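Local coordinates for protein N-acyl-D-glutamate deacylase (Bordetella bronchiseptica, PDB 3GIP) that catalyses the hydrolysis of N-acyl-D-glutamate to D-glutamate and a carboxylate, as a zinc-dependent deacylase of the amidohydrolase superfamily, at residues R372-G386 / V436-S449. Sequence-based numbering, arbitrary orientation.
Sequences RPHPRLWGSFTRVLG and VADRATWDEPTLAS. With FMT (formic acid), chain D.
In this amidohydrolase the loop 436-449 packs along helix 376-391 and the proline-rich lead-in to it, where Pro-375 meets Trp-442, Ala-440 and Pro-445. Rigid and apolar, Pro-375 lays CG over the six-membered ring of Trp-442, 4.1 Å from its centroid. The same indole turns its edge to the face of His-374, with planes at 63°. Trp-378 offers a broad face to the turn 444-447: Thr-446 CA sits 3.7 Å from the centroid of its five-membered ring, and Thr-446 O also lies over that face. Further along, Gly-379, with no side chain facing the loop, lets Asp-438 CB pack against the backbone, 3.3 Å from Gly-379 O. Asp-438 CG stands between its backbone N and carbonyl carbon (chi1 55°), bringing the carboxylate against the extended chain of Arg-383; OD2 takes NH1 on its syn lone pair at 2.8 Å in a salt bridge. Thr-382 OG1 and Ser-449 OG, hydroxyls on short side chains that can each donate or accept, share a 2.7 Å hydrogen bond, while a water joins Trp-378 O to Ser-449 N. The loop links strands 428-431 and 452-457; Phe-381 and Leu-385 pack on strand 57-64 and helix 397-404, and Trp-378 also touches helix 80-83.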
ATOM      1  N   ARG A 372      12.846  13.875  -0.062  1.00 17.68           N
ATOM      2  CA  ARG A 372      12.290  14.246   1.238  1.00 17.56           C
ATOM      3  C   ARG A 372      10.864  13.711   1.228  1.00 15.58           C
ATOM      4  O   ARG A 372       9.901  14.458   1.055  1.00 15.57           O
ATOM      5  CB  ARG A 372      12.279  15.765   1.409  1.00 20.68           C
ATOM      6  CG  ARG A 372      11.772  16.223   2.767  1.00 25.66           C
ATOM      7  CD  ARG A 372      12.703  15.781   3.882  1.00 32.13           C
ATOM      8  NE  ARG A 372      13.988  16.468   3.813  1.00 36.64           N
ATOM      9  CZ  ARG A 372      14.144  17.774   4.007  1.00 39.09           C
ATOM     10  NH1 ARG A 372      13.094  18.535   4.286  1.00 40.92           N
ATOM     11  NH2 ARG A 372      15.349  18.320   3.922  1.00 41.16           N
ATOM     12  N   PRO A 373      10.714  12.399   1.425  1.00 15.04           N
ATOM     13  CA  PRO A 373       9.406  11.747   1.424  1.00 13.99           C
ATOM     14  C   PRO A 373       8.459  12.094   2.561  1.00 13.47           C
ATOM     15  O   PRO A 373       8.860  12.604   3.606  1.00 13.89           O
ATOM     16  CB  PRO A 373       9.770  10.271   1.455  1.00 14.40           C
ATOM     17  CG  PRO A 373      10.963  10.277   2.366  1.00 15.54           C
ATOM     18  CD  PRO A 373      11.769  11.451   1.835  1.00 15.27           C
ATOM     19  N   HIS A 374       7.191  11.793   2.318  1.00 12.30           N
ATOM     20  CA  HIS A 374       6.140  11.965   3.304  1.00 12.37           C
ATOM     21  C   HIS A 374       6.494  10.863   4.312  1.00 12.88           C
ATOM     22  O   HIS A 374       6.814   9.735   3.921  1.00 13.69           O
ATOM     23  CB  HIS A 374       4.791  11.713   2.622  1.00 12.46           C
ATOM     24  CG  HIS A 374       3.618  11.739   3.549  1.00 11.82           C
ATOM     25  ND1 HIS A 374       2.437  12.375   3.232  1.00 15.21           N
ATOM     26  CD2 HIS A 374       3.426  11.164   4.757  1.00 10.09           C
ATOM     27  CE1 HIS A 374       1.567  12.188   4.209  1.00  8.41           C
ATOM     28  NE2 HIS A 374       2.142  11.456   5.145  1.00 13.71           N
ATOM     29  N   PRO A 375       6.459  11.173   5.619  1.00 12.82           N
ATOM     30  CA  PRO A 375       6.788  10.216   6.681  1.00 12.00           C
ATOM     31  C   PRO A 375       6.007   8.905   6.710  1.00 12.12           C
ATOM     32  O   PRO A 375       6.428   7.952   7.366  1.00 12.88           O
ATOM     33  CB  PRO A 375       6.606  11.039   7.959  1.00 13.69           C
ATOM     34  CG  PRO A 375       5.566  12.042   7.569  1.00 12.04           C
ATOM     35  CD  PRO A 375       6.018  12.456   6.192  1.00 12.97           C
ATOM     36  N   ARG A 376       4.885   8.855   6.000  1.00 11.22           N
ATOM     37  CA  ARG A 376       4.073   7.641   5.952  1.00 11.37           C
ATOM     38  C   ARG A 376       4.918   6.468   5.451  1.00 13.11           C
ATOM     39  O   ARG A 376       4.621   5.306   5.724  1.00 13.18           O
ATOM     40  CB  ARG A 376       2.864   7.856   5.038  1.00 10.93           C
ATOM     41  CG  ARG A 376       3.221   8.055   3.579  1.00 11.16           C
ATOM     42  CD  ARG A 376       2.046   8.617   2.802  1.00 12.68           C
ATOM     43  NE  ARG A 376       2.324   8.654   1.371  1.00 12.58           N
ATOM     44  CZ  ARG A 376       1.577   9.295   0.480  1.00 11.53           C
ATOM     45  NH1 ARG A 376       0.500   9.968   0.865  1.00 12.95           N
ATOM     46  NH2 ARG A 376       1.900   9.246  -0.808  1.00 14.00           N
ATOM     47  N   LEU A 377       5.978   6.788   4.718  1.00 13.24           N
ATOM     48  CA  LEU A 377       6.886   5.778   4.182  1.00 13.43           C
ATOM     49  C   LEU A 377       7.479   4.919   5.296  1.00 14.66           C
ATOM     50  O   LEU A 377       7.617   3.701   5.148  1.00 13.82           O
ATOM     51  CB  LEU A 377       8.021   6.469   3.418  1.00 14.14           C
ATOM     52  CG  LEU A 377       9.165   5.602   2.888  1.00 14.24           C
ATOM     53  CD1 LEU A 377       8.656   4.692   1.777  1.00 13.92           C
ATOM     54  CD2 LEU A 377      10.277   6.510   2.367  1.00 14.69           C
ATOM     55  N   TRP A 378       7.820   5.562   6.410  1.00 14.17           N
ATOM     56  CA  TRP A 378       8.432   4.877   7.545  1.00 14.13           C
ATOM     57  C   TRP A 378       7.575   4.713   8.795  1.00 13.04           C
ATOM     58  O   TRP A 378       7.917   3.917   9.666  1.00 14.45           O
ATOM     59  CB  TRP A 378       9.713   5.601   7.974  1.00 14.09           C
ATOM     60  CG  TRP A 378      10.895   5.375   7.092  1.00 14.96           C
ATOM     61  CD1 TRP A 378      11.147   5.959   5.885  1.00 14.88           C
ATOM     62  CD2 TRP A 378      11.996   4.498   7.353  1.00 15.18           C
ATOM     63  NE1 TRP A 378      12.341   5.501   5.378  1.00 15.22           N
ATOM     64  CE2 TRP A 378      12.882   4.602   6.259  1.00 14.26           C
ATOM     65  CE3 TRP A 378      12.320   3.632   8.407  1.00 14.93           C
ATOM     66  CZ2 TRP A 378      14.073   3.871   6.186  1.00 15.23           C
ATOM     67  CZ3 TRP A 378      13.506   2.906   8.337  1.00 16.00           C
ATOM     68  CH2 TRP A 378      14.367   3.032   7.231  1.00 16.95           C
ATOM     69  N   GLY A 379       6.469   5.439   8.902  1.00 12.30           N
ATOM     70  CA  GLY A 379       5.703   5.321  10.133  1.00 13.20           C
ATOM     71  C   GLY A 379       4.222   5.023  10.115  1.00 13.08           C
ATOM     72  O   GLY A 379       3.585   5.097  11.162  1.00 13.89           O
ATOM     73  N   SER A 380       3.669   4.660   8.966  1.00 12.57           N
ATOM     74  CA  SER A 380       2.238   4.388   8.881  1.00 12.00           C
ATOM     75  C   SER A 380       1.663   3.373   9.869  1.00 12.22           C
ATOM     76  O   SER A 380       0.751   3.693  10.635  1.00 10.88           O
ATOM     77  CB  SER A 380       1.866   3.953   7.459  1.00 13.37           C
ATOM     78  OG  SER A 380       2.003   5.027   6.545  1.00 13.39           O
ATOM     79  N   PHE A 381       2.181   2.149   9.864  1.00 11.90           N
ATOM     80  CA  PHE A 381       1.627   1.126  10.747  1.00 12.59           C
ATOM     81  C   PHE A 381       1.814   1.376  12.235  1.00 11.73           C
ATOM     82  O   PHE A 381       0.901   1.150  13.031  1.00 12.03           O
ATOM     83  CB  PHE A 381       2.162  -0.250  10.334  1.00 12.31           C
ATOM     84  CG  PHE A 381       1.504  -0.789   9.097  1.00 11.57           C
ATOM     85  CD1 PHE A 381       0.484  -1.729   9.189  1.00 11.88           C
ATOM     86  CD2 PHE A 381       1.844  -0.290   7.842  1.00 11.60           C
ATOM     87  CE1 PHE A 381      -0.195  -2.163   8.050  1.00 12.65           C
ATOM     88  CE2 PHE A 381       1.176  -0.712   6.698  1.00 11.35           C
ATOM     89  CZ  PHE A 381       0.153  -1.652   6.801  1.00 10.72           C
ATOM     90  N   THR A 382       2.984   1.867  12.613  1.00 12.16           N
ATOM     91  CA  THR A 382       3.246   2.142  14.014  1.00 12.22           C
ATOM     92  C   THR A 382       2.516   3.408  14.470  1.00 12.52           C
ATOM     93  O   THR A 382       2.227   3.569  15.658  1.00 14.15           O
ATOM     94  CB  THR A 382       4.752   2.257  14.248  1.00 13.45           C
ATOM     95  OG1 THR A 382       5.317   3.104  13.241  1.00 13.51           O
ATOM     96  CG2 THR A 382       5.401   0.874  14.163  1.00 15.20           C
ATOM     97  N   ARG A 383       2.204   4.303  13.535  1.00 12.33           N
ATOM     98  CA  ARG A 383       1.468   5.510  13.897  1.00 13.26           C
ATOM     99  C   ARG A 383       0.028   5.089  14.191  1.00 13.39           C
ATOM    100  O   ARG A 383      -0.628   5.655  15.065  1.00 14.09           O
ATOM    101  CB  ARG A 383       1.502   6.540  12.763  1.00 13.38           C
ATOM    102  CG  ARG A 383       0.912   7.902  13.138  1.00 13.76           C
ATOM    103  CD  ARG A 383       1.142   8.912  12.020  1.00 14.36           C
ATOM    104  NE  ARG A 383       0.613  10.248  12.299  1.00 16.19           N
ATOM    105  CZ  ARG A 383       1.169  11.129  13.127  1.00 18.13           C
ATOM    106  NH1 ARG A 383       2.283  10.830  13.782  1.00 20.46           N
ATOM    107  NH2 ARG A 383       0.617  12.327  13.287  1.00 20.91           N
ATOM    108  N   VAL A 384      -0.474   4.093  13.465  1.00 12.66           N
ATOM    109  CA  VAL A 384      -1.827   3.630  13.738  1.00 13.14           C
ATOM    110  C   VAL A 384      -1.853   2.996  15.129  1.00 13.46           C
ATOM    111  O   VAL A 384      -2.724   3.304  15.938  1.00 13.89           O
ATOM    112  CB  VAL A 384      -2.308   2.595  12.694  1.00 12.14           C
ATOM    113  CG1 VAL A 384      -3.606   1.943  13.162  1.00 12.70           C
ATOM    114  CG2 VAL A 384      -2.533   3.290  11.347  1.00 13.44           C
ATOM    115  N   LEU A 385      -0.886   2.130  15.420  1.00 12.65           N
ATOM    116  CA  LEU A 385      -0.849   1.467  16.721  1.00 13.23           C
ATOM    117  C   LEU A 385      -0.627   2.420  17.888  1.00 13.74           C
ATOM    118  O   LEU A 385      -1.215   2.246  18.955  1.00 14.87           O
ATOM    119  CB  LEU A 385       0.231   0.388  16.737  1.00 13.46           C
ATOM    120  CG  LEU A 385       0.032  -0.708  15.689  1.00 13.61           C
ATOM    121  CD1 LEU A 385       1.175  -1.701  15.783  1.00 17.29           C
ATOM    122  CD2 LEU A 385      -1.306  -1.401  15.906  1.00 16.75           C
ATOM    123  N   GLY A 386       0.214   3.425  17.686  1.00 13.02           N
ATOM    124  CA  GLY A 386       0.493   4.364  18.758  1.00 13.90           C
ATOM    125  C   GLY A 386      -0.444   5.550  18.875  1.00 15.14           C
ATOM    126  O   GLY A 386      -0.919   5.859  19.967  1.00 16.38           O
ATOM    127  N   VAL A 436       5.114   1.076  21.188  1.00 15.71           N
ATOM    128  CA  VAL A 436       5.106   1.071  19.729  1.00 14.70           C
ATOM    129  C   VAL A 436       4.601   2.398  19.179  1.00 16.22           C
ATOM    130  O   VAL A 436       3.552   2.900  19.584  1.00 16.36           O
ATOM    131  CB  VAL A 436       4.265  -0.099  19.158  1.00 13.42           C
ATOM    132  CG1 VAL A 436       2.791   0.076  19.502  1.00 14.93           C
ATOM    133  CG2 VAL A 436       4.473  -0.187  17.646  1.00 16.47           C
ATOM    134  N   ALA A 437       5.367   2.973  18.259  1.00 14.75           N
ATOM    135  CA  ALA A 437       5.006   4.256  17.684  1.00 14.91           C
ATOM    136  C   ALA A 437       5.947   4.663  16.569  1.00 14.40           C
ATOM    137  O   ALA A 437       7.088   4.203  16.491  1.00 14.75           O
ATOM    138  CB  ALA A 437       5.023   5.330  18.769  1.00 16.53           C
ATOM    139  N   ASP A 438       5.452   5.546  15.714  1.00 12.99           N
ATOM    140  CA  ASP A 438       6.231   6.072  14.608  1.00 14.35           C
ATOM    141  C   ASP A 438       7.131   7.173  15.151  1.00 15.03           C
ATOM    142  O   ASP A 438       6.834   7.774  16.187  1.00 15.57           O
ATOM    143  CB  ASP A 438       5.295   6.662  13.555  1.00 13.57           C
ATOM    144  CG  ASP A 438       4.347   7.713  14.134  1.00 13.12           C
ATOM    145  OD1 ASP A 438       3.679   7.425  15.148  1.00 13.53           O
ATOM    146  OD2 ASP A 438       4.268   8.823  13.571  1.00 14.71           O
ATOM    147  N   ARG A 439       8.238   7.423  14.460  1.00 15.73           N
ATOM    148  CA  ARG A 439       9.161   8.482  14.852  1.00 15.70           C
ATOM    149  C   ARG A 439       9.418   9.383  13.654  1.00 16.00           C
ATOM    150  O   ARG A 439       9.949  10.485  13.799  1.00 16.12           O
ATOM    151  CB  ARG A 439      10.476   7.894  15.374  1.00 15.24           C
ATOM    152  CG  ARG A 439      10.379   7.365  16.803  1.00 16.51           C
ATOM    153  CD  ARG A 439      10.193   8.510  17.794  1.00 18.94           C
ATOM    154  NE  ARG A 439       9.978   8.057  19.169  1.00 20.91           N
ATOM    155  CZ  ARG A 439       8.792   7.742  19.684  1.00 21.03           C
ATOM    156  NH1 ARG A 439       7.693   7.824  18.943  1.00 22.76           N
ATOM    157  NH2 ARG A 439       8.704   7.359  20.952  1.00 22.92           N
ATOM    158  N   ALA A 440       9.025   8.917  12.473  1.00 15.07           N
ATOM    159  CA  ALA A 440       9.209   9.687  11.250  1.00 15.56           C
ATOM    160  C   ALA A 440       8.347  10.941  11.303  1.00 15.48           C
ATOM    161  O   ALA A 440       7.147  10.872  11.570  1.00 15.26           O
ATOM    162  CB  ALA A 440       8.837   8.846  10.035  1.00 14.90           C
ATOM    163  N   THR A 441       8.968  12.086  11.050  1.00 15.45           N
ATOM    164  CA  THR A 441       8.259  13.356  11.069  1.00 16.14           C
ATOM    165  C   THR A 441       8.356  14.024   9.705  1.00 15.74           C
ATOM    166  O   THR A 441       9.066  13.550   8.817  1.00 16.26           O
ATOM    167  CB  THR A 441       8.860  14.300  12.118  1.00 16.12           C
ATOM    168  OG1 THR A 441      10.239  14.531  11.804  1.00 17.52           O
ATOM    169  CG2 THR A 441       8.752  13.691  13.510  1.00 17.62           C
ATOM    170  N   TRP A 442       7.640  15.129   9.533  1.00 16.45           N
ATOM    171  CA  TRP A 442       7.678  15.834   8.264  1.00 16.70           C
ATOM    172  C   TRP A 442       9.111  16.280   7.960  1.00 16.18           C
ATOM    173  O   TRP A 442       9.567  16.174   6.825  1.00 16.92           O
ATOM    174  CB  TRP A 442       6.736  17.044   8.294  1.00 17.43           C
ATOM    175  CG  TRP A 442       5.324  16.688   8.679  1.00 15.64           C
ATOM    176  CD1 TRP A 442       4.717  16.929   9.880  1.00 16.18           C
ATOM    177  CD2 TRP A 442       4.361  15.992   7.876  1.00 15.46           C
ATOM    178  NE1 TRP A 442       3.437  16.426   9.874  1.00 16.26           N
ATOM    179  CE2 TRP A 442       3.192  15.845   8.657  1.00 14.96           C
ATOM    180  CE3 TRP A 442       4.372  15.477   6.571  1.00 14.69           C
ATOM    181  CZ2 TRP A 442       2.045  15.204   8.178  1.00 15.37           C
ATOM    182  CZ3 TRP A 442       3.229  14.837   6.095  1.00 14.24           C
ATOM    183  CH2 TRP A 442       2.082  14.707   6.899  1.00 14.69           C
ATOM    184  N   ASP A 443       9.826  16.767   8.974  1.00 17.01           N
ATOM    185  CA  ASP A 443      11.203  17.221   8.772  1.00 18.00           C
ATOM    186  C   ASP A 443      12.211  16.081   8.676  1.00 18.57           C
ATOM    187  O   ASP A 443      13.217  16.196   7.977  1.00 19.62           O
ATOM    188  CB  ASP A 443      11.645  18.161   9.896  1.00 20.00           C
ATOM    189  CG  ASP A 443      10.855  19.448   9.927  1.00 21.87           C
ATOM    190  OD1 ASP A 443      10.297  19.839   8.879  1.00 20.93           O
ATOM    191  OD2 ASP A 443      10.810  20.077  11.004  1.00 23.45           O
ATOM    192  N   GLU A 444      11.948  14.996   9.401  1.00 17.63           N
ATOM    193  CA  GLU A 444      12.825  13.827   9.396  1.00 16.58           C
ATOM    194  C   GLU A 444      11.954  12.612   9.113  1.00 15.95           C
ATOM    195  O   GLU A 444      11.698  11.790   9.995  1.00 16.22           O
ATOM    196  CB  GLU A 444      13.520  13.682  10.751  1.00 17.53           C
ATOM    197  CG  GLU A 444      14.517  14.794  11.045  1.00 20.96           C
ATOM    198  CD  GLU A 444      15.167  14.648  12.405  1.00 23.90           C
ATOM    199  OE1 GLU A 444      14.522  14.993  13.416  1.00 27.48           O
ATOM    200  OE2 GLU A 444      16.320  14.174  12.465  1.00 28.55           O
ATOM    201  N   PRO A 445      11.509  12.475   7.858  1.00 16.11           N
ATOM    202  CA  PRO A 445      10.647  11.380   7.406  1.00 15.62           C
ATOM    203  C   PRO A 445      11.214   9.967   7.356  1.00 15.88           C
ATOM    204  O   PRO A 445      10.475   9.027   7.066  1.00 15.00           O
ATOM    205  CB  PRO A 445      10.190  11.863   6.037  1.00 16.21           C
ATOM    206  CG  PRO A 445      11.406  12.560   5.529  1.00 14.82           C
ATOM    207  CD  PRO A 445      11.846  13.367   6.732  1.00 15.43           C
ATOM    208  N   THR A 446      12.501   9.795   7.639  1.00 16.80           N
ATOM    209  CA  THR A 446      13.063   8.450   7.586  1.00 15.73           C
ATOM    210  C   THR A 446      13.425   7.863   8.943  1.00 15.70           C
ATOM    211  O   THR A 446      14.048   6.802   9.016  1.00 17.41           O
ATOM    212  CB  THR A 446      14.312   8.389   6.677  1.00 17.04           C
ATOM    213  OG1 THR A 446      15.376   9.146   7.265  1.00 19.20           O
ATOM    214  CG2 THR A 446      13.991   8.931   5.297  1.00 18.86           C
ATOM    215  N   LEU A 447      13.035   8.537  10.021  1.00 14.53           N
ATOM    216  CA  LEU A 447      13.330   8.022  11.355  1.00 15.51           C
ATOM    217  C   LEU A 447      12.557   6.723  11.572  1.00 16.03           C
ATOM    218  O   LEU A 447      11.370   6.641  11.259  1.00 16.26           O
ATOM    219  CB  LEU A 447      12.943   9.046  12.425  1.00 16.24           C
ATOM    220  CG  LEU A 447      13.746  10.351  12.419  1.00 16.58           C
ATOM    221  CD1 LEU A 447      13.241  11.277  13.522  1.00 18.17           C
ATOM    222  CD2 LEU A 447      15.228  10.037  12.615  1.00 18.68           C
ATOM    223  N   ALA A 448      13.238   5.715  12.107  1.00 15.45           N
ATOM    224  CA  ALA A 448      12.620   4.414  12.343  1.00 15.91           C
ATOM    225  C   ALA A 448      11.711   4.381  13.564  1.00 16.05           C
ATOM    226  O   ALA A 448      11.921   5.102  14.541  1.00 16.52           O
ATOM    227  CB  ALA A 448      13.699   3.344  12.474  1.00 16.33           C
ATOM    228  N   SER A 449      10.700   3.522  13.498  1.00 15.02           N
ATOM    229  CA  SER A 449       9.747   3.370  14.587  1.00 14.92           C
ATOM    230  C   SER A 449      10.416   2.800  15.824  1.00 15.00           C
ATOM    231  O   SER A 449      11.531   2.278  15.766  1.00 16.84           O
ATOM    232  CB  SER A 449       8.621   2.413  14.181  1.00 14.15           C
ATOM    233  OG  SER A 449       8.006   2.802  12.971  1.00 15.51           O
TER
HETATM  234  C   FMT D 482      -2.002  10.189  -1.923  1.00 14.73           C
HETATM  235  O1  FMT D 482      -0.918  10.491  -1.489  1.00 13.65           O
HETATM  236  O2  FMT D 482      -2.993   9.883  -1.079  1.00 14.98           O
HETATM  237  O   HOH W   1       8.095  14.932   4.947  1.00 18.81           O
HETATM  238  O   HOH W   2       8.868   5.881  12.018  1.00 14.71           O
HETATM  239  O   HOH W   3       9.804   2.435  10.924  1.00 15.77           O